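Local coordinates for uncharacterized protein (Staphylococcus aureus subsp. aureus Mu50, PDB 4EBG), which is of unknown function but is a secreted protein of the DUF4467 family, with a cystatin-like fold in the NTF2 clan, at residues Thr26-Asn37 and Ile49-Met60; His39-Val48 and Ile78-Asp86. All coordinates share one frame; numbering follows the deposited sequence. Where two conformers were deposited one is given.

Interaction 1 (26-37 with 49-60) and interaction 2 (39-48 with 78-86) show one antiparallel sheet dressed at two places. Strand 46-52 serves both: its far end and the turn after it meet the loop that follows helix 3-23 and the start of strand 37-41, while its own start, with strand 37-41 beside it, carries the short helix 80-86. The segments adjoin in sequence and alternate along the chain, yet the contact centres lie about 18 Å apart, on opposite sides of the chain's centre. Interaction 1 combines backbone hydrogen bonds and isoleucine packing, with a phosphate, probably from the crystallisation liquor, held by two lysines at its rim; interaction 2 rests on aromatic and apolar side chains.

Interaction 1. Residues Thr26-Asn37 and Ile49-Met60; sequences TIKTDIKQEDSN and IGIQLYKDREKM. With PO4 (phosphate ion), chain D.
Lys28 lies across Gln52, its methylenes against backbone oxygens and its ammonium on an anion. With CG anti to the backbone N (chi1 -176°), the chain runs outward over the glutamine. CB packs against the carbonyl oxygens of both Gln52 and Leu53 and also meets CG of Lys55; CG stays near Gln52 O and that same methylene. Lys28 CD passes 3.4 Å from O of Gln52, and CE lies beside phosphate O3 and OE1 of the glutamine. A bend at chi4 of Lys28 (68°) then sets Lys28 NZ 2.8 Å from phosphate O3. NZ also bonds to Asp30 OD1, which it meets from above the carboxylate plane, and to a water that links Gln52 OE1 with the phosphate. Lys32 NZ reaches the same phosphate O3 at 2.6 Å, so two ammonium groups gather on one anion oxygen, and Asp30 probably balances part of their charge.

Below these tips the backbones hold together. Lys28 N donates to Leu53 O and Lys55 N to Thr26 O, both nearly straight, on either side of the Ile27-Tyr54 bridge. At the other end Asn37 and Gly50 form an antiparallel hydrogen-bonded pair: Asn37 N gives to Gly50 O at 2.9 Å, and Gly50 N returns a bond to Asn37 O. Between the two, Ile31 crosses Ile51 at about a right angle, CG2 to CG2 at 3.6 Å, and a water joins Ser36 OG to Gln52 N.

Asn37 OD1 is taken by Val96 N, beyond strand 91-94, and Ala20 of helix 3-23 touches Ile27. The loop thus runs from helix 3-23 into strand 37-41, bonded to the helix by Asn17 at Lys28 O and Asn14 at Ile31 N, while Phe63 of strand 60-68 covers Ile51 and Leu53.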
loop_
_atom_site.group_PDB
_atom_site.type_symbol
_atom_site.label_atom_id
_atom_site.label_comp_id
_atom_site.label_asym_id
_atom_site.label_seq_id
_atom_site.Cartn_x
_atom_site.Cartn_y
_atom_site.Cartn_z
ATOM N N THR B 26 -5.280 6.565 4.812
ATOM C CA THR B 26 -4.840 6.859 6.177
ATOM C C THR B 26 -3.373 6.518 6.430
ATOM O O THR B 26 -2.837 6.838 7.501
ATOM C CB THR B 26 -5.683 6.134 7.206
ATOM O OG1 THR B 26 -5.533 4.735 7.020
ATOM C CG2 THR B 26 -7.152 6.519 7.117
ATOM N N ILE B 27 -2.725 5.899 5.476
ATOM C CA ILE B 27 -1.301 5.576 5.584
ATOM C C ILE B 27 -0.432 6.826 5.501
ATOM O O ILE B 27 -0.593 7.653 4.630
ATOM C CB ILE B 27 -0.882 4.493 4.527
ATOM C CG1 ILE B 27 -1.549 3.163 4.884
ATOM C CG2 ILE B 27 0.628 4.312 4.437
ATOM C CD1 ILE B 27 -1.356 2.054 3.874
ATOM N N LYS B 28 0.473 6.930 6.472
ATOM C CA LYS B 28 1.407 8.038 6.573
ATOM C C LYS B 28 2.539 7.901 5.588
ATOM O O LYS B 28 3.175 6.855 5.504
ATOM C CB LYS B 28 1.916 8.164 8.026
ATOM C CG LYS B 28 2.818 9.314 8.351
ATOM C CD LYS B 28 3.068 9.441 9.853
ATOM C CE LYS B 28 4.140 10.506 10.163
ATOM N NZ LYS B 28 3.568 11.854 9.819
ATOM N N THR B 29 2.863 9.002 4.884
ATOM C CA THR B 29 3.852 8.992 3.791
ATOM C C THR B 29 5.133 9.807 3.977
ATOM O O THR B 29 5.938 9.929 3.059
ATOM C CB THR B 29 3.172 9.375 2.478
ATOM O OG1 THR B 29 2.731 10.721 2.595
ATOM C CG2 THR B 29 1.960 8.463 2.194
ATOM N N ASP B 30 5.325 10.304 5.190
ATOM C CA ASP B 30 6.470 11.125 5.588
ATOM C C ASP B 30 7.076 10.559 6.856
ATOM O O ASP B 30 7.192 11.231 7.897
ATOM C CB ASP B 30 6.112 12.623 5.717
ATOM C CG ASP B 30 5.040 12.917 6.722
ATOM O OD1 ASP B 30 4.199 12.052 7.095
ATOM O OD2 ASP B 30 5.012 14.113 7.144
ATOM N N ILE B 31 7.485 9.299 6.763
ATOM C CA ILE B 31 8.046 8.575 7.881
ATOM C C ILE B 31 9.481 9.079 8.081
ATOM O O ILE B 31 10.261 9.105 7.121
ATOM C CB ILE B 31 8.048 7.050 7.651
ATOM C CG1 ILE B 31 6.631 6.509 7.341
ATOM C CG2 ILE B 31 8.698 6.322 8.816
ATOM C CD1 ILE B 31 5.614 6.730 8.441
ATOM N N LYS B 32 9.798 9.407 9.328
ATOM C CA LYS B 32 11.127 9.936 9.665
ATOM C C LYS B 32 11.789 9.077 10.743
ATOM O O LYS B 32 11.182 8.749 11.725
ATOM C CB LYS B 32 10.991 11.365 10.162
ATOM C CG LYS B 32 10.419 12.343 9.128
ATOM C CD LYS B 32 10.015 13.674 9.704
ATOM C CE LYS B 32 8.653 13.693 10.410
ATOM N NZ LYS B 32 7.457 13.631 9.475
ATOM N N GLN B 33 13.072 8.807 10.536
ATOM C CA GLN B 33 13.849 8.013 11.484
ATOM C C GLN B 33 13.791 8.599 12.905
ATOM O O GLN B 33 13.721 7.867 13.879
ATOM C CB GLN B 33 15.280 7.874 10.985
ATOM C CG GLN B 33 16.182 7.075 11.907
ATOM C CD GLN B 33 17.582 6.919 11.319
ATOM O OE1 GLN B 33 17.773 7.122 10.147
ATOM N NE2 GLN B 33 18.551 6.506 12.152
ATOM N N GLU B 34 13.868 9.921 13.032
ATOM C CA GLU B 34 13.936 10.561 14.344
ATOM C C GLU B 34 12.605 10.515 15.111
ATOM O O GLU B 34 12.575 10.800 16.269
ATOM C CB GLU B 34 14.401 12.007 14.245
ATOM C CG GLU B 34 13.389 12.952 13.585
ATOM C CD GLU B 34 13.603 13.161 12.085
ATOM O OE1 GLU B 34 14.222 12.252 11.424
ATOM O OE2 GLU B 34 13.147 14.246 11.572
ATOM N N ASP B 35 11.537 10.086 14.464
ATOM C CA ASP B 35 10.240 9.864 15.089
ATOM C C ASP B 35 9.890 8.374 15.149
ATOM O O ASP B 35 8.729 8.001 15.412
ATOM C CB ASP B 35 9.156 10.606 14.328
ATOM C CG ASP B 35 9.299 12.109 14.391
ATOM O OD1 ASP B 35 9.910 12.625 15.356
ATOM O OD2 ASP B 35 8.786 12.764 13.474
ATOM N N SER B 36 10.876 7.515 14.883
ATOM C CA SER B 36 10.653 6.084 14.739
ATOM C C SER B 36 11.632 5.346 15.662
ATOM O O SER B 36 12.498 5.983 16.310
ATOM C CB SER B 36 10.850 5.691 13.294
ATOM O OG SER B 36 9.952 6.397 12.428
ATOM N N ASN B 37 11.512 4.030 15.700
ATOM C CA ASN B 37 12.452 3.158 16.356
ATOM C C ASN B 37 13.187 2.347 15.321
ATOM O O ASN B 37 12.588 1.806 14.399
ATOM C CB ASN B 37 11.728 2.271 17.343
ATOM C CG ASN B 37 11.137 3.051 18.475
ATOM O OD1 ASN B 37 11.659 4.124 18.839
ATOM N ND2 ASN B 37 10.079 2.507 19.076
ATOM N N ILE B 49 12.399 -1.706 11.908
ATOM C CA ILE B 49 11.915 -0.395 12.192
ATOM C C ILE B 49 10.522 -0.457 12.769
ATOM O O ILE B 49 9.741 -1.316 12.413
ATOM C CB ILE B 49 11.988 0.574 10.981
ATOM C CG1 ILE B 49 11.060 0.125 9.866
ATOM C CG2 ILE B 49 13.459 0.716 10.543
ATOM C CD1 ILE B 49 11.027 1.133 8.678
ATOM N N GLY B 50 10.220 0.492 13.636
ATOM C CA GLY B 50 8.910 0.697 14.196
ATOM C C GLY B 50 8.492 2.120 13.849
ATOM O O GLY B 50 9.165 3.070 14.204
ATOM N N ILE B 51 7.325 2.260 13.207
ATOM C CA ILE B 51 6.948 3.517 12.630
ATOM C C ILE B 51 5.479 3.815 12.892
ATOM O O ILE B 51 4.671 2.918 13.132
ATOM C CB ILE B 51 7.204 3.519 11.089
ATOM C CG1 ILE B 51 6.276 2.574 10.339
ATOM C CG2 ILE B 51 8.653 3.271 10.762
ATOM C CD1 ILE B 51 6.219 2.724 8.870
ATOM N N GLN B 52 5.144 5.085 12.773
ATOM C CA GLN B 52 3.742 5.516 12.808
ATOM C C GLN B 52 3.113 5.298 11.429
ATOM O O GLN B 52 3.162 6.135 10.557
ATOM C CB GLN B 52 3.602 6.984 13.208
ATOM C CG GLN B 52 2.133 7.387 13.420
ATOM C CD GLN B 52 1.928 8.901 13.478
ATOM O OE1 GLN B 52 2.866 9.710 13.512
ATOM N NE2 GLN B 52 0.706 9.285 13.419
ATOM N N LEU B 53 2.575 4.103 11.191
ATOM C CA LEU B 53 2.115 3.708 9.865
ATOM C C LEU B 53 0.905 4.510 9.436
ATOM O O LEU B 53 0.729 4.741 8.259
ATOM C CB LEU B 53 1.786 2.218 9.887
ATOM C CG LEU B 53 1.240 1.575 8.629
ATOM C CD1 LEU B 53 2.242 1.741 7.423
ATOM C CD2 LEU B 53 0.949 0.083 8.903
ATOM N N TYR B 54 0.059 4.860 10.388
ATOM C CA TYR B 54 -1.184 5.563 10.102
ATOM C C TYR B 54 -1.164 6.978 10.613
ATOM O O TYR B 54 -0.763 7.240 11.740
ATOM C CB TYR B 54 -2.336 4.787 10.677
ATOM C CG TYR B 54 -2.462 3.385 10.167
ATOM C CD1 TYR B 54 -2.986 3.138 8.902
ATOM C CD2 TYR B 54 -2.058 2.301 10.941
ATOM C CE1 TYR B 54 -3.126 1.839 8.446
ATOM C CE2 TYR B 54 -2.185 1.007 10.494
ATOM C CZ TYR B 54 -2.703 0.788 9.237
ATOM O OH TYR B 54 -2.813 -0.512 8.800
ATOM N N LYS B 55 -1.656 7.902 9.784
ATOM C CA LYS B 55 -1.627 9.307 10.150
ATOM C C LYS B 55 -2.519 9.575 11.376
ATOM O O LYS B 55 -2.206 10.487 12.176
ATOM C CB LYS B 55 -2.038 10.188 8.962
ATOM C CG LYS B 55 -1.103 10.168 7.781
ATOM C CD LYS B 55 -1.701 10.999 6.646
ATOM C CE LYS B 55 -3.066 10.471 6.226
ATOM N NZ LYS B 55 -3.656 11.354 5.168
ATOM N N ASP B 56 -3.571 8.773 11.520
ATOM C CA ASP B 56 -4.588 8.938 12.562
ATOM C C ASP B 56 -4.523 7.843 13.648
ATOM O O ASP B 56 -5.520 7.518 14.271
ATOM C CB ASP B 56 -5.989 9.016 11.926
ATOM C CG ASP B 56 -6.306 7.835 10.989
ATOM O OD1 ASP B 56 -5.422 6.988 10.712
ATOM O OD2 ASP B 56 -7.466 7.747 10.514
ATOM N N ARG B 57 -3.337 7.278 13.861
ATOM C CA ARG B 57 -3.088 6.390 14.993
ATOM C C ARG B 57 -1.680 6.651 15.542
ATOM O O ARG B 57 -0.721 6.807 14.791
ATOM C CB ARG B 57 -3.173 4.926 14.549
ATOM C CG ARG B 57 -4.468 4.484 13.887
ATOM C CD ARG B 57 -5.240 3.609 14.853
ATOM N NE ARG B 57 -4.549 2.340 15.050
ATOM C CZ ARG B 57 -4.529 1.655 16.188
ATOM N NH1 ARG B 57 -5.151 2.104 17.264
ATOM N NH2 ARG B 57 -3.876 0.514 16.248
ATOM N N GLU B 58 -1.527 6.618 16.849
ATOM C CA GLU B 58 -0.250 6.826 17.458
ATOM C C GLU B 58 0.609 5.551 17.446
ATOM O O GLU B 58 1.829 5.590 17.579
ATOM C CB GLU B 58 -0.567 7.215 18.887
ATOM C CG GLU B 58 0.509 7.701 19.665
ATOM C CD GLU B 58 -0.016 8.429 20.921
ATOM O OE1 GLU B 58 -1.169 8.137 21.450
ATOM O OE2 GLU B 58 0.733 9.325 21.328
ATOM N N LYS B 59 -0.070 4.422 17.345
ATOM C CA LYS B 59 0.575 3.118 17.455
ATOM C C LYS B 59 1.756 2.931 16.533
ATOM O O LYS B 59 1.739 3.345 15.383
ATOM C CB LYS B 59 -0.457 2.020 17.180
ATOM C CG LYS B 59 0.111 0.629 17.266
ATOM C CD LYS B 59 -0.945 -0.426 17.298
ATOM C CE LYS B 59 -0.332 -1.825 17.318
ATOM N NZ LYS B 59 -1.353 -2.884 17.145
HETATM N N MSE B 60 2.774 2.269 17.073
HETATM C CA MSE B 60 3.959 1.881 16.289
HETATM C C MSE B 60 3.687 0.529 15.637
HETATM O O MSE B 60 3.258 -0.408 16.300
HETATM C CB MSE B 60 5.231 1.723 17.149
HETATM C CG MSE B 60 5.905 2.980 17.725
HETATM SE SE MSE B 60 6.589 4.226 16.401
HETATM C CE MSE B 60 4.995 5.347 16.213
HETATM P P PO4 D . 4.743 14.753 11.891
HETATM O O1 PO4 D . 4.091 14.095 13.110
HETATM O O2 PO4 D . 5.714 15.698 12.480
HETATM O O3 PO4 D . 5.363 13.635 11.069
HETATM O O4 PO4 D . 3.588 15.474 11.143
HETATM O O HOH W 1 -1.980 9.357 3.098
HETATM O O HOH W 2 1.990 12.329 11.999
HETATM O O HOH W 3 7.283 7.013 12.789
#

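Interaction 2. Residues His39-Val48 and Ile78-Asp86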
loop_
_atom_site.group_PDB
_atom_site.type_symbol
_atom_site.label_atom_id
_atom_site.label_comp_id
_atom_site.label_asym_id
_atom_site.label_seq_id
_atom_site.Cartn_x
_atom_site.Cartn_y
_atom_site.Cartn_z
ATOM N N HIS B 39 16.431 -0.632 14.900
ATOM C CA HIS B 39 17.411 -1.553 15.426
ATOM C C HIS B 39 18.090 -2.297 14.292
ATOM O O HIS B 39 17.423 -2.734 13.345
ATOM C CB HIS B 39 16.799 -2.573 16.377
ATOM C CG HIS B 39 16.318 -1.980 17.666
ATOM N ND1 HIS B 39 15.100 -1.366 17.792
ATOM C CD2 HIS B 39 16.913 -1.894 18.887
ATOM C CE1 HIS B 39 14.952 -0.935 19.036
ATOM N NE2 HIS B 39 16.019 -1.276 19.731
ATOM N N VAL B 40 19.410 -2.454 14.357
ATOM C CA VAL B 40 20.191 -3.202 13.387
ATOM C C VAL B 40 20.723 -4.471 14.041
ATOM O O VAL B 40 21.190 -4.442 15.202
ATOM C CB VAL B 40 21.374 -2.368 12.839
ATOM C CG1 VAL B 40 22.230 -3.161 11.870
ATOM C CG2 VAL B 40 20.873 -1.066 12.243
ATOM N N TYR B 41 20.676 -5.575 13.286
ATOM C CA TYR B 41 21.116 -6.877 13.728
ATOM C C TYR B 41 22.049 -7.472 12.712
ATOM O O TYR B 41 22.046 -7.116 11.541
ATOM C CB TYR B 41 19.929 -7.820 13.968
ATOM C CG TYR B 41 18.947 -7.263 14.925
ATOM C CD1 TYR B 41 19.106 -7.479 16.302
ATOM C CD2 TYR B 41 17.866 -6.467 14.514
ATOM C CE1 TYR B 41 18.203 -6.909 17.255
ATOM C CE2 TYR B 41 17.002 -5.940 15.449
ATOM C CZ TYR B 41 17.187 -6.118 16.811
ATOM O OH TYR B 41 16.315 -5.533 17.698
ATOM N N LYS B 42 22.760 -8.486 13.178
ATOM C CA LYS B 42 23.622 -9.327 12.332
ATOM C C LYS B 42 24.516 -8.479 11.448
ATOM O O LYS B 42 24.675 -8.708 10.265
ATOM C CB LYS B 42 22.783 -10.408 11.609
ATOM C CG LYS B 42 22.278 -11.502 12.621
ATOM C CD LYS B 42 21.625 -12.697 12.003
ATOM C CE LYS B 42 20.960 -13.581 13.028
ATOM N NZ LYS B 42 20.420 -14.837 12.386
ATOM N N ASP B 43 25.088 -7.454 12.098
ATOM C CA ASP B 43 26.040 -6.509 11.525
ATOM C C ASP B 43 25.545 -5.898 10.235
ATOM O O ASP B 43 26.320 -5.628 9.324
ATOM C CB ASP B 43 27.431 -7.140 11.373
ATOM C CG ASP B 43 28.561 -6.102 11.268
ATOM O OD1 ASP B 43 28.462 -4.905 11.673
ATOM O OD2 ASP B 43 29.617 -6.502 10.782
ATOM N N GLY B 44 24.247 -5.596 10.212
ATOM C CA GLY B 44 23.638 -4.894 9.112
ATOM C C GLY B 44 22.780 -5.743 8.192
ATOM O O GLY B 44 22.171 -5.187 7.292
ATOM N N LYS B 45 22.686 -7.041 8.415
ATOM C CA LYS B 45 21.973 -7.909 7.501
ATOM C C LYS B 45 20.458 -7.765 7.697
ATOM O O LYS B 45 19.706 -7.941 6.753
ATOM C CB LYS B 45 22.381 -9.379 7.660
ATOM C CG LYS B 45 23.732 -9.705 7.110
ATOM C CD LYS B 45 23.892 -11.197 6.896
ATOM C CE LYS B 45 23.832 -11.975 8.179
ATOM N NZ LYS B 45 24.719 -13.187 8.114
ATOM N N VAL B 46 20.034 -7.483 8.929
ATOM C CA VAL B 46 18.594 -7.317 9.249
ATOM C C VAL B 46 18.394 -5.988 9.986
ATOM O O VAL B 46 19.105 -5.689 10.951
ATOM C CB VAL B 46 18.023 -8.506 10.119
ATOM C CG1 VAL B 46 16.565 -8.270 10.532
ATOM C CG2 VAL B 46 18.250 -9.835 9.351
ATOM N N ILE B 47 17.441 -5.181 9.538
ATOM C CA ILE B 47 17.096 -3.934 10.169
ATOM C C ILE B 47 15.605 -3.941 10.447
ATOM O O ILE B 47 14.817 -4.219 9.569
ATOM C CB ILE B 47 17.518 -2.734 9.267
ATOM C CG1 ILE B 47 19.026 -2.798 8.989
ATOM C CG2 ILE B 47 17.111 -1.409 9.896
ATOM C CD1 ILE B 47 19.547 -1.623 8.097
ATOM N N VAL B 48 15.214 -3.660 11.694
ATOM C CA VAL B 48 13.833 -3.635 12.132
ATOM C C VAL B 48 13.500 -2.220 12.481
ATOM O O VAL B 48 14.202 -1.583 13.279
ATOM C CB VAL B 48 13.594 -4.593 13.318
ATOM C CG1 VAL B 48 12.121 -4.485 13.719
ATOM C CG2 VAL B 48 13.939 -6.025 13.005
ATOM N N ILE B 78 9.547 -12.483 8.303
ATOM C CA ILE B 78 10.211 -12.297 9.575
ATOM C C ILE B 78 9.259 -11.598 10.536
ATOM O O ILE B 78 8.763 -10.500 10.255
ATOM C CB ILE B 78 11.473 -11.465 9.424
ATOM C CG1 ILE B 78 12.466 -12.128 8.484
ATOM C CG2 ILE B 78 12.053 -11.148 10.782
ATOM C CD1 ILE B 78 13.673 -11.271 8.128
ATOM N N ASP B 79 9.024 -12.194 11.682
ATOM C CA ASP B 79 8.201 -11.564 12.733
ATOM C C ASP B 79 9.095 -10.546 13.479
ATOM O O ASP B 79 10.048 -10.929 14.126
ATOM C CB ASP B 79 7.747 -12.638 13.723
ATOM C CG ASP B 79 6.999 -12.063 14.899
ATOM O OD1 ASP B 79 7.133 -10.843 15.223
ATOM O OD2 ASP B 79 6.310 -12.846 15.563
ATOM N N PRO B 80 8.891 -9.247 13.272
ATOM C CA PRO B 80 9.880 -8.288 13.784
ATOM C C PRO B 80 9.932 -8.218 15.311
ATOM O O PRO B 80 11.015 -7.930 15.858
ATOM C CB PRO B 80 9.454 -6.962 13.164
ATOM C CG PRO B 80 8.098 -7.138 12.859
ATOM C CD PRO B 80 7.814 -8.586 12.532
ATOM N N ILE B 81 8.796 -8.431 15.971
ATOM C CA ILE B 81 8.720 -8.375 17.434
ATOM C C ILE B 81 9.557 -9.512 17.999
ATOM O O ILE B 81 10.357 -9.341 18.938
ATOM C CB ILE B 81 7.252 -8.490 17.897
ATOM C CG1 ILE B 81 6.424 -7.336 17.326
ATOM C CG2 ILE B 81 7.178 -8.511 19.391
ATOM C CD1 ILE B 81 7.088 -6.001 17.358
ATOM N N LYS B 82 9.338 -10.717 17.473
ATOM C CA LYS B 82 10.087 -11.847 17.899
ATOM C C LYS B 82 11.575 -11.633 17.602
ATOM O O LYS B 82 12.451 -12.004 18.388
ATOM C CB LYS B 82 9.589 -13.104 17.208
ATOM C CG LYS B 82 10.347 -14.341 17.577
ATOM C CD LYS B 82 9.870 -15.577 16.827
ATOM C CE LYS B 82 10.668 -16.822 17.245
ATOM N NZ LYS B 82 10.854 -16.986 18.747
ATOM N N TYR B 83 11.871 -11.054 16.447
ATOM C CA TYR B 83 13.256 -10.898 16.058
ATOM C C TYR B 83 13.970 -10.032 17.085
ATOM O O TYR B 83 15.117 -10.291 17.474
ATOM C CB TYR B 83 13.377 -10.298 14.643
ATOM C CG TYR B 83 14.709 -10.575 14.035
ATOM C CD1 TYR B 83 15.820 -9.771 14.302
ATOM C CD2 TYR B 83 14.879 -11.679 13.230
ATOM C CE1 TYR B 83 17.065 -10.069 13.782
ATOM C CE2 TYR B 83 16.151 -11.966 12.670
ATOM C CZ TYR B 83 17.242 -11.182 12.974
ATOM O OH TYR B 83 18.491 -11.448 12.498
HETATM N N MSE B 84 13.339 -8.929 17.473
HETATM C CA MSE B 84 13.991 -8.015 18.442
HETATM C C MSE B 84 14.188 -8.668 19.799
HETATM O O MSE B 84 15.150 -8.434 20.488
HETATM C CB MSE B 84 13.177 -6.739 18.595
HETATM C CG MSE B 84 13.097 -5.886 17.341
HETATM SE SE MSE B 84 12.131 -4.230 17.603
HETATM C CE MSE B 84 10.448 -4.932 17.725
ATOM N N LYS B 85 13.239 -9.485 20.180
ATOM C CA LYS B 85 13.293 -10.225 21.452
ATOM C C LYS B 85 14.469 -11.170 21.523
ATOM O O LYS B 85 15.100 -11.375 22.548
ATOM C CB LYS B 85 11.940 -10.983 21.644
ATOM C CG LYS B 85 11.950 -11.887 22.850
ATOM C CD LYS B 85 10.587 -12.495 23.081
ATOM C CE LYS B 85 10.103 -13.400 22.001
ATOM N NZ LYS B 85 10.848 -14.683 21.919
ATOM N N ASP B 86 14.692 -11.796 20.384
ATOM C CA ASP B 86 15.562 -12.964 20.287
ATOM C C ASP B 86 16.991 -12.652 19.941
ATOM O O ASP B 86 17.824 -13.556 20.004
ATOM C CB ASP B 86 15.011 -13.955 19.266
ATOM C CG ASP B 86 13.795 -14.679 19.732
ATOM O OD1 ASP B 86 13.347 -14.463 20.882
ATOM O OD2 ASP B 86 13.252 -15.473 18.917
HETATM O O HOH W 4 16.763 -6.201 20.214
HETATM O O HOH W 5 18.602 -13.551 10.700
#
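Tyr41 and Tyr83 form the aromatic part of a contact that shows how a short helix can be seated on a sheet without a direct hydrogen bond between them. The edge of Tyr83 points at a face of Tyr41 in a T-shaped pair, centroids 5.2 Å apart and planes at 73°. Placed by a CG anti to the backbone N (chi1 -159°), the Tyr83 ring also receives a CH-pi contact: Val46 CG1 sits over one face, 4.0 Å from the centroid.

Apolar contacts continue along the helix. Val48 CG1 touches Pro80 CB at 3.7 Å and the selenium of Met84, a selenomethionine, at 3.9 Å. Met84 CG lies 3.3 Å from Tyr41 OH. The selenium also approaches the His39 ring obliquely, with Met84 SE 4.1 Å from His39 ND1; NE2 of His39 is held by Glu92.

Polar links across the contact pass through water. One joins Tyr41 OH to Met84 O, and another joins Lys42 NZ to Tyr83 OH, which itself lies 3.3 Å from Lys42 CE.

With no direct hydrogen bond across it, the contact probably depends on apolar and aromatic packing, water bridging the two phenol oxygens to Met84 O and Lys42 NZ.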